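Local coordinates for amidohydrolase 3 domain-containing protein (Pyrococcus furiosus, PDB 3ICJ), which is of uncharacterized function but, as a zinc-binding amidohydrolase family member, probably hydrolyses carbon-nitrogen bonds other than peptide bonds, at residues Leu343-His348 against Ala365-Arg370. Numbering follows the deposited sequence.
With ZN (zinc ion), chain C.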
ATOM      1  N   LEU A 343      11.882  16.114   3.354  1.00 35.93           N
ATOM      2  CA  LEU A 343      10.955  14.970   3.312  1.00 34.17           C
ATOM      3  C   LEU A 343       9.766  15.245   2.400  1.00 34.79           C
ATOM      4  O   LEU A 343       9.266  16.366   2.344  1.00 36.00           O
ATOM      5  CB  LEU A 343      10.468  14.602   4.727  1.00 30.71           C
ATOM      6  CG  LEU A 343      11.504  14.048   5.707  1.00 33.42           C
ATOM      7  CD1 LEU A 343      10.945  14.011   7.135  1.00 35.41           C
ATOM      8  CD2 LEU A 343      11.959  12.652   5.273  1.00 32.61           C
ATOM      9  N   ASP A 344       9.337  14.217   1.660  1.00 37.61           N
ATOM     10  CA  ASP A 344       8.079  14.242   0.900  1.00 34.48           C
ATOM     11  C   ASP A 344       6.842  14.252   1.829  1.00 37.91           C
ATOM     12  O   ASP A 344       6.902  13.828   2.994  1.00 35.61           O
ATOM     13  CB  ASP A 344       8.006  13.007  -0.035  1.00 33.42           C
ATOM     14  CG  ASP A 344       7.027  13.193  -1.208  1.00 41.59           C
ATOM     15  OD1 ASP A 344       6.568  14.338  -1.473  1.00 41.31           O
ATOM     16  OD2 ASP A 344       6.744  12.184  -1.882  1.00 42.43           O
ATOM     17  N   VAL A 345       5.712  14.729   1.319  1.00 36.46           N
ATOM     18  CA  VAL A 345       4.450  14.650   2.058  1.00 34.84           C
ATOM     19  C   VAL A 345       3.400  13.962   1.184  1.00 36.13           C
ATOM     20  O   VAL A 345       3.136  14.386   0.034  1.00 35.74           O
ATOM     21  CB  VAL A 345       3.964  16.064   2.521  1.00 31.17           C
ATOM     22  CG1 VAL A 345       2.634  15.977   3.281  1.00 35.08           C
ATOM     23  CG2 VAL A 345       5.014  16.757   3.386  1.00 34.85           C
ATOM     24  N   ALA A 346       2.824  12.891   1.718  1.00 35.70           N
ATOM     25  CA  ALA A 346       1.765  12.158   1.047  1.00 33.48           C
ATOM     26  C   ALA A 346       0.492  12.352   1.836  1.00 37.27           C
ATOM     27  O   ALA A 346       0.475  12.177   3.051  1.00 39.65           O
ATOM     28  CB  ALA A 346       2.102  10.689   0.959  1.00 31.66           C
ATOM     29  N   VAL A 347      -0.569  12.729   1.130  1.00 39.32           N
ATOM     30  CA  VAL A 347      -1.824  13.106   1.744  1.00 37.36           C
ATOM     31  C   VAL A 347      -2.964  12.236   1.189  1.00 36.08           C
ATOM     32  O   VAL A 347      -3.278  12.302   0.007  1.00 37.21           O
ATOM     33  CB  VAL A 347      -2.104  14.608   1.474  1.00 38.03           C
ATOM     34  CG1 VAL A 347      -3.461  14.999   1.918  1.00 40.02           C
ATOM     35  CG2 VAL A 347      -1.041  15.495   2.150  1.00 37.42           C
ATOM     36  N   HIS A 348      -3.564  11.422   2.050  1.00 34.55           N
ATOM     37  CA  HIS A 348      -4.777  10.636   1.725  1.00 36.67           C
ATOM     38  C   HIS A 348      -5.974  11.585   1.510  1.00 38.67           C
ATOM     39  O   HIS A 348      -6.353  12.337   2.401  1.00 36.18           O
ATOM     40  CB  HIS A 348      -5.020   9.626   2.874  1.00 38.49           C
ATOM     41  CG  HIS A 348      -6.410   9.050   2.959  1.00 47.94           C
ATOM     42  ND1 HIS A 348      -6.640   7.692   3.026  1.00 59.74           N
ATOM     43  CD2 HIS A 348      -7.628   9.637   3.085  1.00 48.89           C
ATOM     44  CE1 HIS A 348      -7.938   7.469   3.161  1.00 51.49           C
ATOM     45  NE2 HIS A 348      -8.560   8.633   3.184  1.00 49.30           N
ATOM     46  N   ALA A 365       1.563  26.251   0.503  1.00 36.79           N
ATOM     47  CA  ALA A 365       2.934  25.942   0.919  1.00 40.68           C
ATOM     48  C   ALA A 365       3.940  25.911  -0.248  1.00 38.88           C
ATOM     49  O   ALA A 365       5.131  25.723  -0.021  1.00 41.81           O
ATOM     50  CB  ALA A 365       2.962  24.622   1.689  1.00 34.54           C
ATOM     51  N   GLU A 366       3.444  26.086  -1.475  1.00 38.15           N
ATOM     52  CA  GLU A 366       4.238  26.033  -2.715  1.00 41.92           C
ATOM     53  C   GLU A 366       5.031  24.742  -2.783  1.00 45.89           C
ATOM     54  O   GLU A 366       6.231  24.743  -3.060  1.00 37.71           O
ATOM     55  CB  GLU A 366       5.144  27.275  -2.852  1.00 42.49           C
ATOM     56  CG  GLU A 366       4.349  28.564  -2.983  1.00 42.87           C
ATOM     57  CD  GLU A 366       5.168  29.798  -2.636  1.00 59.53           C
ATOM     58  OE1 GLU A 366       5.638  29.929  -1.480  1.00 62.13           O
ATOM     59  OE2 GLU A 366       5.326  30.647  -3.526  1.00 54.00           O
ATOM     60  N   PHE A 367       4.334  23.639  -2.510  1.00 36.62           N
ATOM     61  CA  PHE A 367       4.976  22.380  -2.277  1.00 40.48           C
ATOM     62  C   PHE A 367       4.318  21.357  -3.193  1.00 39.18           C
ATOM     63  O   PHE A 367       3.109  21.198  -3.172  1.00 45.30           O
ATOM     64  CB  PHE A 367       4.793  21.989  -0.796  1.00 39.35           C
ATOM     65  CG  PHE A 367       5.503  20.705  -0.400  1.00 40.89           C
ATOM     66  CD1 PHE A 367       6.813  20.742   0.072  1.00 42.90           C
ATOM     67  CD2 PHE A 367       4.841  19.474  -0.452  1.00 38.88           C
ATOM     68  CE1 PHE A 367       7.468  19.562   0.467  1.00 45.60           C
ATOM     69  CE2 PHE A 367       5.488  18.293  -0.084  1.00 42.28           C
ATOM     70  CZ  PHE A 367       6.813  18.346   0.377  1.00 45.67           C
ATOM     71  N   SER A 368       5.099  20.656  -3.990  1.00 42.67           N
ATOM     72  CA  SER A 368       4.505  19.667  -4.890  1.00 47.29           C
ATOM     73  C   SER A 368       4.470  18.296  -4.210  1.00 44.97           C
ATOM     74  O   SER A 368       5.448  17.554  -4.236  1.00 41.95           O
ATOM     75  CB  SER A 368       5.238  19.643  -6.234  1.00 55.42           C
ATOM     76  OG  SER A 368       4.339  19.290  -7.277  1.00 64.67           O
ATOM     77  N   GLY A 369       3.346  17.985  -3.566  1.00 38.93           N
ATOM     78  CA  GLY A 369       3.246  16.768  -2.781  1.00 39.69           C
ATOM     79  C   GLY A 369       2.621  15.662  -3.596  1.00 39.30           C
ATOM     80  O   GLY A 369       2.500  15.767  -4.820  1.00 36.33           O
ATOM     81  N   ARG A 370       2.249  14.583  -2.918  1.00 35.17           N
ATOM     82  CA  ARG A 370       1.503  13.544  -3.551  1.00 37.87           C
ATOM     83  C   ARG A 370       0.174  13.328  -2.842  1.00 34.48           C
ATOM     84  O   ARG A 370       0.043  13.578  -1.636  1.00 36.22           O
ATOM     85  CB  ARG A 370       2.309  12.217  -3.698  1.00 34.62           C
ATOM     86  CG  ARG A 370       2.973  11.728  -2.454  1.00 36.63           C
ATOM     87  CD  ARG A 370       3.793  10.451  -2.699  1.00 35.59           C
ATOM     88  NE  ARG A 370       2.935   9.256  -2.722  1.00 37.09           N
ATOM     89  CZ  ARG A 370       3.382   8.008  -2.847  1.00 42.25           C
ATOM     90  NH1 ARG A 370       4.683   7.769  -2.997  1.00 39.36           N
ATOM     91  NH2 ARG A 370       2.523   6.996  -2.842  1.00 37.88           N
TER
HETATM   92 ZN    ZN C 602      -5.466   5.967   2.682  0.50 66.73          ZN
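A346 and R370 form a parallel beta bridge, their CA atoms 4.8 Å apart, and two backbone hydrogen bonds flank it. R370 N donates to V345 O, the N-H pointing almost straight at the oxygen (176°), and V347 N donates to R370 O over 3.0 Å. End to end the touching parts run 60° apart, and across the segments the pairing is confined to this one bridge; before it, F367 points its side chain toward 343-345. The ring reaches that loop because chi1 (-177°) swings it away from its own backbone nitrogen: its CE2 lies 3.8 Å from V345 CB, the two side chains crossing at about a right angle, while L343 O approaches CZ at the ring edge, near its plane. Since I335 of helix 328-338 and F362 of helix 352-365 also touch this ring, an alanine here would probably leave V345 without its aromatic neighbour and open a gap between the loop and both helices. On the face of the sheet that A346 and R370 share, A346 CB lies 3.7 Å from R370 CG. D344 OD2 meets the aliphatic part of that arginine, 3.5 Å from its CD, rather than the guanidinium. Y268 links the two, its hydroxyl bonded to D344 OD2 and its ring in a cation-pi contact with R370, while salt bridges join D344 OD1 to R391 and R370 NE to E372. One strand continues to H348, whose ND1 binds zinc at 2.1 Å; the other leads to H373, a ligand of the same ion. Strand 346-349, helix 352-365 and strand 370-371 thus make a beta-alpha-beta crossover, the repeating element of the amidohydrolase barrel, which carries its metal ligands at the C-terminal ends of parallel strands.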